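Local atomic coordinates of thioesterase superfamily protein (Sulfolobus solfataricus, PDB entry 2GF6), a protein that binds coenzyme A and probably hydrolyses fatty acyl-CoA thioesters, as a hotdog-fold member of the 4-hydroxybenzoyl-CoA thioesterase family. Residues N55-I60 against K117-T122; N88-F93 against Y108-A113. All coordinates share one frame; numbering follows the deposited sequence.

Interaction 1 of 2, residues N55-I60 against K117-T122; sequences NLWFVI and KIWKST. With COA (coenzyme A), chain E.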
loop_
_atom_site.group_PDB
_atom_site.type_symbol
_atom_site.label_atom_id
_atom_site.label_comp_id
_atom_site.label_asym_id
_atom_site.label_seq_id
_atom_site.Cartn_x
_atom_site.Cartn_y
_atom_site.Cartn_z
ATOM N N ASN A 55 -26.650 -4.038 1.287
ATOM C CA ASN A 55 -27.279 -4.129 -0.043
ATOM C C ASN A 55 -26.774 -3.104 -1.093
ATOM O O ASN A 55 -27.235 -3.137 -2.232
ATOM C CB ASN A 55 -28.792 -3.956 0.094
ATOM C CG ASN A 55 -29.439 -5.040 0.924
ATOM O OD1 ASN A 55 -29.197 -6.228 0.728
ATOM N ND2 ASN A 55 -30.282 -4.637 1.852
ATOM N N LEU A 56 -25.861 -2.202 -0.727
ATOM C CA LEU A 56 -25.454 -1.088 -1.612
ATOM C C LEU A 56 -24.015 -0.715 -1.439
ATOM O O LEU A 56 -23.630 -0.130 -0.412
ATOM C CB LEU A 56 -26.310 0.148 -1.360
ATOM C CG LEU A 56 -26.166 1.345 -2.310
ATOM C CD1 LEU A 56 -26.477 0.988 -3.771
ATOM C CD2 LEU A 56 -27.071 2.475 -1.867
ATOM N N TRP A 57 -23.229 -1.039 -2.467
ATOM C CA TRP A 57 -21.816 -0.653 -2.569
ATOM C C TRP A 57 -21.543 0.168 -3.830
ATOM O O TRP A 57 -22.285 0.051 -4.791
ATOM C CB TRP A 57 -20.977 -1.912 -2.677
ATOM C CG TRP A 57 -20.828 -2.726 -1.411
ATOM C CD1 TRP A 57 -21.525 -2.601 -0.224
ATOM C CD2 TRP A 57 -19.969 -3.850 -1.254
ATOM N NE1 TRP A 57 -21.108 -3.560 0.660
ATOM C CE2 TRP A 57 -20.147 -4.337 0.051
ATOM C CE3 TRP A 57 -19.041 -4.482 -2.093
ATOM C CZ2 TRP A 57 -19.436 -5.441 0.536
ATOM C CZ3 TRP A 57 -18.348 -5.558 -1.613
ATOM C CH2 TRP A 57 -18.558 -6.039 -0.311
ATOM N N PHE A 58 -20.457 0.955 -3.823
ATOM C CA PHE A 58 -19.904 1.570 -5.026
ATOM C C PHE A 58 -18.605 0.834 -5.405
ATOM O O PHE A 58 -17.722 0.618 -4.558
ATOM C CB PHE A 58 -19.624 3.066 -4.800
ATOM C CG PHE A 58 -20.873 3.903 -4.723
ATOM C CD1 PHE A 58 -21.518 4.305 -5.881
ATOM C CD2 PHE A 58 -21.417 4.265 -3.497
ATOM C CE1 PHE A 58 -22.692 5.055 -5.813
ATOM C CE2 PHE A 58 -22.609 5.025 -3.414
ATOM C CZ PHE A 58 -23.248 5.409 -4.565
ATOM N N VAL A 59 -18.503 0.430 -6.663
ATOM C CA VAL A 59 -17.296 -0.213 -7.168
ATOM C C VAL A 59 -16.825 0.488 -8.420
ATOM O O VAL A 59 -17.650 0.850 -9.255
ATOM C CB VAL A 59 -17.482 -1.760 -7.427
ATOM C CG1 VAL A 59 -18.018 -2.462 -6.168
ATOM C CG2 VAL A 59 -18.357 -2.059 -8.629
ATOM N N ILE A 60 -15.496 0.638 -8.558
ATOM C CA ILE A 60 -14.862 1.313 -9.704
ATOM C C ILE A 60 -14.920 0.453 -10.977
ATOM O O ILE A 60 -14.524 -0.715 -10.974
ATOM C CB ILE A 60 -13.374 1.658 -9.390
ATOM C CG1 ILE A 60 -13.280 2.578 -8.174
ATOM C CG2 ILE A 60 -12.662 2.322 -10.573
ATOM C CD1 ILE A 60 -11.925 2.597 -7.531
ATOM N N LYS A 117 -24.475 -8.797 -2.830
ATOM C CA LYS A 117 -24.951 -10.149 -2.511
ATOM C C LYS A 117 -25.192 -10.990 -3.771
ATOM O O LYS A 117 -25.044 -12.222 -3.743
ATOM C CB LYS A 117 -26.243 -10.070 -1.718
ATOM C CG LYS A 117 -26.071 -9.635 -0.282
ATOM C CD LYS A 117 -27.391 -9.235 0.305
ATOM C CE LYS A 117 -27.286 -9.019 1.775
ATOM N NZ LYS A 117 -28.486 -8.297 2.243
ATOM N N ILE A 118 -25.612 -10.321 -4.849
ATOM C CA ILE A 118 -25.708 -10.923 -6.174
ATOM C C ILE A 118 -24.632 -10.414 -7.133
ATOM O O ILE A 118 -24.430 -10.980 -8.195
ATOM C CB ILE A 118 -27.074 -10.679 -6.782
ATOM C CG1 ILE A 118 -27.351 -9.182 -6.994
ATOM C CG2 ILE A 118 -28.103 -11.259 -5.860
ATOM C CD1 ILE A 118 -28.379 -8.901 -8.045
ATOM N N TRP A 119 -23.954 -9.346 -6.747
ATOM C CA TRP A 119 -22.934 -8.732 -7.578
ATOM C C TRP A 119 -23.414 -8.248 -8.987
ATOM O O TRP A 119 -22.748 -8.459 -9.995
ATOM C CB TRP A 119 -21.696 -9.647 -7.669
ATOM C CG TRP A 119 -20.465 -8.829 -7.918
ATOM C CD1 TRP A 119 -19.936 -8.547 -9.115
ATOM C CD2 TRP A 119 -19.670 -8.118 -6.943
ATOM N NE1 TRP A 119 -18.840 -7.719 -8.973
ATOM C CE2 TRP A 119 -18.668 -7.433 -7.649
ATOM C CE3 TRP A 119 -19.710 -7.998 -5.544
ATOM C CZ2 TRP A 119 -17.703 -6.660 -7.015
ATOM C CZ3 TRP A 119 -18.740 -7.219 -4.912
ATOM C CH2 TRP A 119 -17.762 -6.566 -5.644
ATOM N N LYS A 120 -24.556 -7.565 -9.026
ATOM C CA LYS A 120 -25.052 -6.903 -10.245
ATOM C C LYS A 120 -25.324 -5.444 -9.894
ATOM O O LYS A 120 -25.579 -5.117 -8.747
ATOM C CB LYS A 120 -26.383 -7.486 -10.748
ATOM C CG LYS A 120 -26.435 -8.913 -11.300
ATOM C CD LYS A 120 -25.122 -9.412 -11.885
ATOM C CE LYS A 120 -25.275 -10.853 -12.468
ATOM N NZ LYS A 120 -26.528 -11.584 -12.037
ATOM N N SER A 121 -25.307 -4.585 -10.900
ATOM C CA SER A 121 -25.430 -3.152 -10.671
ATOM C C SER A 121 -26.884 -2.936 -10.287
ATOM O O SER A 121 -27.698 -3.796 -10.565
ATOM C CB SER A 121 -25.031 -2.354 -11.916
ATOM O OG SER A 121 -25.867 -2.636 -13.021
ATOM N N THR A 122 -27.191 -1.819 -9.622
ATOM C CA THR A 122 -28.530 -1.558 -9.129
ATOM C C THR A 122 -28.797 -0.036 -9.131
ATOM O O THR A 122 -27.886 0.741 -8.936
ATOM C CB THR A 122 -28.704 -2.145 -7.732
ATOM O OG1 THR A 122 -30.085 -2.080 -7.359
ATOM C CG2 THR A 122 -27.951 -1.382 -6.739
HETATM N N1A COA E . -18.401 4.113 -18.013
HETATM C C2A COA E . -19.746 4.462 -18.012
HETATM N N3A COA E . -20.710 3.495 -17.788
HETATM C C4A COA E . -20.311 2.219 -17.577
HETATM C C5A COA E . -18.967 1.863 -17.577
HETATM C C6A COA E . -18.001 2.817 -17.791
HETATM N N6A COA E . -16.742 2.416 -18.006
HETATM N N7A COA E . -18.881 0.538 -17.330
HETATM C C8A COA E . -20.136 0.048 -17.157
HETATM N N9A COA E . -21.018 1.083 -17.328
HETATM C C1B COA E . -22.477 1.043 -17.400
HETATM C C2B COA E . -23.040 0.105 -18.433
HETATM O O2B COA E . -23.093 0.684 -19.705
HETATM C C3B COA E . -24.431 -0.104 -17.902
HETATM O O3B COA E . -25.221 0.977 -18.382
HETATM P P3B COA E . -26.829 0.933 -18.546
HETATM O O7A COA E . -27.417 1.812 -17.454
HETATM O O8A COA E . -27.413 -0.460 -18.438
HETATM O O9A COA E . -27.153 1.560 -19.877
HETATM C C4B COA E . -24.263 -0.018 -16.389
HETATM O O4B COA E . -22.997 0.582 -16.184
HETATM C C5B COA E . -24.269 -1.361 -15.704
HETATM O O5B COA E . -23.197 -2.100 -16.209
HETATM P P1A COA E . -23.345 -3.632 -16.661
HETATM O O1A COA E . -22.429 -3.983 -17.790
HETATM O O2A COA E . -24.772 -3.982 -16.939
HETATM O O3A COA E . -22.737 -4.358 -15.365
HETATM P P2A COA E . -23.425 -5.350 -14.321
HETATM O O4A COA E . -23.592 -6.767 -14.781
HETATM O O5A COA E . -24.690 -4.847 -13.680
HETATM O O6A COA E . -22.262 -5.344 -13.237
HETATM C CBP COA E . -20.140 -5.107 -12.431
HETATM C CCP COA E . -21.207 -4.403 -13.243
HETATM C CDP COA E . -20.184 -6.597 -12.800
HETATM C CEP COA E . -20.495 -4.902 -10.965
HETATM C CAP COA E . -18.767 -4.564 -12.781
HETATM O OAP COA E . -18.444 -4.803 -14.135
HETATM C C9P COA E . -17.668 -5.170 -11.975
HETATM O O9P COA E . -17.865 -6.125 -10.960
HETATM N N8P COA E . -16.486 -4.721 -12.294
HETATM C C7P COA E . -15.386 -5.037 -11.419
HETATM C C6P COA E . -14.957 -3.757 -10.758
HETATM C C5P COA E . -13.700 -3.962 -9.976
HETATM O O5P COA E . -13.239 -5.085 -9.674
HETATM N N4P COA E . -13.157 -2.806 -9.672
HETATM C C3P COA E . -11.779 -2.764 -9.280
HETATM C C2P COA E . -11.323 -1.338 -9.191
HETATM S S1P COA E . -9.665 -1.353 -8.621
#

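Interaction 2 of 2, residues N88-F93 against Y108-A113; sequences NKTIKF and YVIQIA. With COA (coenzyme A), chain E.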
loop_
_atom_site.group_PDB
_atom_site.type_symbol
_atom_site.label_atom_id
_atom_site.label_comp_id
_atom_site.label_asym_id
_atom_site.label_seq_id
_atom_site.Cartn_x
_atom_site.Cartn_y
_atom_site.Cartn_z
ATOM N N ASN A 88 -28.966 6.359 -13.749
ATOM C CA ASN A 88 -29.572 6.002 -12.464
ATOM C C ASN A 88 -28.647 5.181 -11.551
ATOM O O ASN A 88 -28.998 4.898 -10.411
ATOM C CB ASN A 88 -30.952 5.307 -12.661
ATOM C CG ASN A 88 -30.867 3.912 -13.307
ATOM O OD1 ASN A 88 -29.988 3.630 -14.071
ATOM N ND2 ASN A 88 -31.837 3.076 -13.029
ATOM N N LYS A 89 -27.448 4.843 -12.016
ATOM C CA LYS A 89 -26.581 3.986 -11.238
ATOM C C LYS A 89 -25.086 4.198 -11.340
ATOM O O LYS A 89 -24.356 3.545 -10.603
ATOM C CB LYS A 89 -26.886 2.516 -11.558
ATOM C CG LYS A 89 -26.679 2.100 -12.970
ATOM C CD LYS A 89 -26.980 0.613 -13.161
ATOM C CE LYS A 89 -28.426 0.272 -12.954
ATOM N NZ LYS A 89 -28.700 -1.173 -13.323
ATOM N N THR A 90 -24.640 5.105 -12.210
ATOM C CA THR A 90 -23.217 5.330 -12.467
ATOM C C THR A 90 -22.863 6.822 -12.343
ATOM O O THR A 90 -23.627 7.693 -12.781
ATOM C CB THR A 90 -22.882 4.897 -13.873
ATOM O OG1 THR A 90 -23.162 3.505 -14.009
ATOM C CG2 THR A 90 -21.462 5.119 -14.137
ATOM N N ILE A 91 -21.717 7.096 -11.728
ATOM C CA ILE A 91 -21.205 8.462 -11.577
ATOM C C ILE A 91 -19.780 8.501 -12.055
ATOM O O ILE A 91 -19.051 7.565 -11.807
ATOM C CB ILE A 91 -21.169 8.869 -10.102
ATOM C CG1 ILE A 91 -22.577 8.824 -9.515
ATOM C CG2 ILE A 91 -20.596 10.300 -9.939
ATOM C CD1 ILE A 91 -22.599 8.877 -8.001
ATOM N N LYS A 92 -19.395 9.587 -12.720
ATOM C CA LYS A 92 -18.041 9.831 -13.133
ATOM C C LYS A 92 -17.513 10.954 -12.261
ATOM O O LYS A 92 -17.988 12.074 -12.346
ATOM C CB LYS A 92 -17.995 10.271 -14.583
ATOM C CG LYS A 92 -16.640 10.634 -15.108
ATOM C CD LYS A 92 -16.774 10.990 -16.579
ATOM C CE LYS A 92 -15.433 11.248 -17.222
ATOM N NZ LYS A 92 -15.669 11.982 -18.481
ATOM N N PHE A 93 -16.548 10.625 -11.408
ATOM C CA PHE A 93 -15.959 11.567 -10.502
ATOM C C PHE A 93 -14.722 12.085 -11.179
ATOM O O PHE A 93 -13.708 11.417 -11.148
ATOM C CB PHE A 93 -15.588 10.866 -9.190
ATOM C CG PHE A 93 -16.765 10.571 -8.304
ATOM C CD1 PHE A 93 -17.423 11.600 -7.652
ATOM C CD2 PHE A 93 -17.214 9.264 -8.107
ATOM C CE1 PHE A 93 -18.501 11.341 -6.816
ATOM C CE2 PHE A 93 -18.295 9.009 -7.271
ATOM C CZ PHE A 93 -18.942 10.046 -6.632
ATOM N N TYR A 108 -10.318 10.827 -13.763
ATOM C CA TYR A 108 -11.651 10.493 -13.322
ATOM C C TYR A 108 -11.653 9.065 -12.875
ATOM O O TYR A 108 -10.793 8.294 -13.265
ATOM C CB TYR A 108 -12.668 10.699 -14.449
ATOM C CG TYR A 108 -12.478 9.825 -15.670
ATOM C CD1 TYR A 108 -12.837 8.453 -15.657
ATOM C CD2 TYR A 108 -11.945 10.347 -16.853
ATOM C CE1 TYR A 108 -12.655 7.650 -16.797
ATOM C CE2 TYR A 108 -11.761 9.548 -17.980
ATOM C CZ TYR A 108 -12.117 8.212 -17.939
ATOM O OH TYR A 108 -11.922 7.464 -19.035
ATOM N N VAL A 109 -12.591 8.723 -12.009
ATOM C CA VAL A 109 -12.964 7.327 -11.790
ATOM C C VAL A 109 -14.454 7.280 -12.009
ATOM O O VAL A 109 -15.181 8.208 -11.682
ATOM C CB VAL A 109 -12.630 6.760 -10.356
ATOM C CG1 VAL A 109 -11.218 7.068 -9.990
ATOM C CG2 VAL A 109 -13.510 7.316 -9.314
ATOM N N ILE A 110 -14.893 6.175 -12.557
ATOM C CA ILE A 110 -16.272 5.919 -12.755
ATOM C C ILE A 110 -16.715 4.859 -11.775
ATOM O O ILE A 110 -16.152 3.779 -11.693
ATOM C CB ILE A 110 -16.494 5.518 -14.192
ATOM C CG1 ILE A 110 -16.229 6.754 -15.062
ATOM C CG2 ILE A 110 -17.874 4.867 -14.355
ATOM C CD1 ILE A 110 -16.493 6.590 -16.489
ATOM N N GLN A 111 -17.760 5.184 -11.031
ATOM C CA GLN A 111 -18.271 4.294 -10.029
ATOM C C GLN A 111 -19.689 3.886 -10.291
ATOM O O GLN A 111 -20.494 4.669 -10.772
ATOM C CB GLN A 111 -18.098 4.913 -8.644
ATOM C CG GLN A 111 -16.656 4.792 -8.261
ATOM C CD GLN A 111 -16.418 4.954 -6.820
ATOM O OE1 GLN A 111 -16.440 6.079 -6.310
ATOM N NE2 GLN A 111 -16.140 3.847 -6.135
ATOM N N ILE A 112 -19.963 2.623 -9.989
ATOM C CA ILE A 112 -21.252 2.025 -10.233
ATOM C C ILE A 112 -21.781 1.512 -8.913
ATOM O O ILE A 112 -21.052 0.903 -8.147
ATOM C CB ILE A 112 -21.139 0.884 -11.292
ATOM C CG1 ILE A 112 -20.486 1.399 -12.579
ATOM C CG2 ILE A 112 -22.494 0.279 -11.626
ATOM C CD1 ILE A 112 -20.286 0.319 -13.605
ATOM N N ALA A 113 -23.060 1.802 -8.653
ATOM C CA ALA A 113 -23.786 1.267 -7.533
ATOM C C ALA A 113 -24.153 -0.205 -7.815
ATOM O O ALA A 113 -24.616 -0.546 -8.913
ATOM C CB ALA A 113 -25.032 2.111 -7.281
HETATM N N1A COA E . -18.401 4.113 -18.013
HETATM C C2A COA E . -19.746 4.462 -18.012
HETATM N N3A COA E . -20.710 3.495 -17.788
HETATM C C4A COA E . -20.311 2.219 -17.577
HETATM C C5A COA E . -18.967 1.863 -17.577
HETATM C C6A COA E . -18.001 2.817 -17.791
HETATM N N6A COA E . -16.742 2.416 -18.006
HETATM N N7A COA E . -18.881 0.538 -17.330
HETATM C C8A COA E . -20.136 0.048 -17.157
HETATM N N9A COA E . -21.018 1.083 -17.328
HETATM C C1B COA E . -22.477 1.043 -17.400
HETATM C C2B COA E . -23.040 0.105 -18.433
HETATM O O2B COA E . -23.093 0.684 -19.705
HETATM C C3B COA E . -24.431 -0.104 -17.902
HETATM O O3B COA E . -25.221 0.977 -18.382
HETATM P P3B COA E . -26.829 0.933 -18.546
HETATM O O7A COA E . -27.417 1.812 -17.454
HETATM O O8A COA E . -27.413 -0.460 -18.438
HETATM O O9A COA E . -27.153 1.560 -19.877
HETATM C C4B COA E . -24.263 -0.018 -16.389
HETATM O O4B COA E . -22.997 0.582 -16.184
HETATM C C5B COA E . -24.269 -1.361 -15.704
HETATM O O5B COA E . -23.197 -2.100 -16.209
HETATM P P1A COA E . -23.345 -3.632 -16.661
HETATM O O1A COA E . -22.429 -3.983 -17.790
HETATM O O2A COA E . -24.772 -3.982 -16.939
HETATM O O3A COA E . -22.737 -4.358 -15.365
HETATM P P2A COA E . -23.425 -5.350 -14.321
HETATM O O4A COA E . -23.592 -6.767 -14.781
HETATM O O5A COA E . -24.690 -4.847 -13.680
HETATM O O6A COA E . -22.262 -5.344 -13.237
HETATM C CBP COA E . -20.140 -5.107 -12.431
HETATM C CCP COA E . -21.207 -4.403 -13.243
HETATM C CDP COA E . -20.184 -6.597 -12.800
HETATM C CEP COA E . -20.495 -4.902 -10.965
HETATM C CAP COA E . -18.767 -4.564 -12.781
HETATM O OAP COA E . -18.444 -4.803 -14.135
HETATM C C9P COA E . -17.668 -5.170 -11.975
HETATM O O9P COA E . -17.865 -6.125 -10.960
HETATM N N8P COA E . -16.486 -4.721 -12.294
HETATM C C7P COA E . -15.386 -5.037 -11.419
HETATM C C6P COA E . -14.957 -3.757 -10.758
HETATM C C5P COA E . -13.700 -3.962 -9.976
HETATM O O5P COA E . -13.239 -5.085 -9.674
HETATM N N4P COA E . -13.157 -2.806 -9.672
HETATM C C3P COA E . -11.779 -2.764 -9.280
HETATM C C2P COA E . -11.323 -1.338 -9.191
HETATM S S1P COA E . -9.665 -1.353 -8.621
#

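Interaction 1 of 2, residues N55-I60 against K117-T122
The polar part of this contact is at its exposed end, where the extended side chain of Lys117 reaches across to Asn55. Its NZ donates to Asn55 OD1 at 2.7 Å, approaching from above the plane of the amide carbonyl. Glu54 also forms a salt bridge with this ammonium, so one charge is shared between a carboxylate and an amide, a role that suits a long, flexible lysine.

The apolar part centres on Trp119. Its CG lies anti to the backbone N (chi1 -153°), which swings the indole toward strand 56-67. The indoles of Trp57 and Trp119 cross at about a right angle, with Trp57 CZ3 3.7 Å from Trp119 CZ3 at the edge of the latter ring. Val59 CG1 adds a branch 4.1 Å from Trp119 CH2, and beyond the indoles a methyl of Leu56 meets that of Thr122. Trp119 and Lys120 both face Asn115 in a G1 beta bulge, with Trp119 in the left-handed backbone conformation.

Coenzyme A is gripped along its pantetheine arm and diphosphate. Trp119 NE1 donates to the pantetheine amide oxygen O9P at 2.7 Å, with an N-H...O angle of 151°. The carbonyl O of Ile60 accepts a hydrogen bond from N4P of coenzyme A at 2.8 Å. Ser121 spends both backbone N (2.9 Å) and OG (2.6 Å) on the phosphate oxygen O5A.

Lys89 NZ is bonded to the same Ser121 OG; its charge would polarise that hydroxyl and so probably favour the anionic diphosphate. Lys72 of the second subunit, in a cation-pi contact with Trp119, may strengthen NE1 as donor to the amide.

Interaction 2 of 2, residues N88-F93 against Y108-A113
Strands 90-99 and 102-115 form an antiparallel beta hairpin in the curved sheet of the hotdog fold, and the alternation of their side chains divides this contact in two. The strand axes come within 4.6 Å at 165°, and five backbone hydrogen bonds fix the register, all close to straight but Val109 N to Phe93 O, whose donor stands above the carbonyl plane. Ile91 with Gln111 and Phe93 with Val109 are the hydrogen-bonded pairs.

Ile91, Phe93, Val109 and Gln111 share one face, where Phe93 and Val109 turn toward helix 26-45, large apolar groups that fit the buried core, and Ile91 CG2 covers the centre of one face of the Phe93 ring. Gln111 crosses Phe93 obliquely, ring and amide planes 63° apart, and brings OE1 to 3.6 Å from Phe93 CE2. That buried oxygen is satisfied by the hydroxyl of Tyr49.

Thr90, Lys92, Ile110 and Ile112 share the opposite face, which meets coenzyme A. Lys92 is fully extended, CG anti to the backbone N (chi1 177°), so its shaft passes Ile110 and lays CE over one face of Tyr108, 3.6 Å from Tyr108 CD2. This CH-pi contact is joined by an off-centre cation-pi one, Lys92 NZ standing 4.8 Å from the Tyr108 ring centroid. The tyrosine hydroxyl is bonded to Glu62, which itself hydrogen-bonds coenzyme A.

Thr90 lies alongside Ile112 and crosses Ile110 obliquely with CG2 3.6 Å from Ile110 CG2. The methyl groups of Ile110 and Ile112 build an apolar surface against the adenine, Ile112 CD1 3.6 Å from C8A, while Thr90 turns OG1 to the ribose oxygen O4B. Toward the six-membered ring, on the same side of the base, Ile110 CD1 comes to 3.5 Å from N1A at the rim.

In the fold
Interactions 1 and 2 have centres 12 Å apart and share one sheet, in which strand 102-115 pairs with strands 56-67, 90-99 and 120-121. Along the chain, interaction 2 is nested inside the loop closed by interaction 1. Backbone contacts tie them together: Val59 N lies 3.0 Å from Ile112 O, and Thr122 N lies 3.0 Å from Ala113 O, both probably hydrogen bonds. Thr122 O also packs against Lys89 CB, at 3.3 Å. Their duties toward coenzyme A differ. Residues 88-93 and 108-113 meet its adenine and ribose, whereas 55-60 and 117-122 bind its diphosphate and pantetheine, with Tyr67 and His68 of the second subunit adding backbone acceptors.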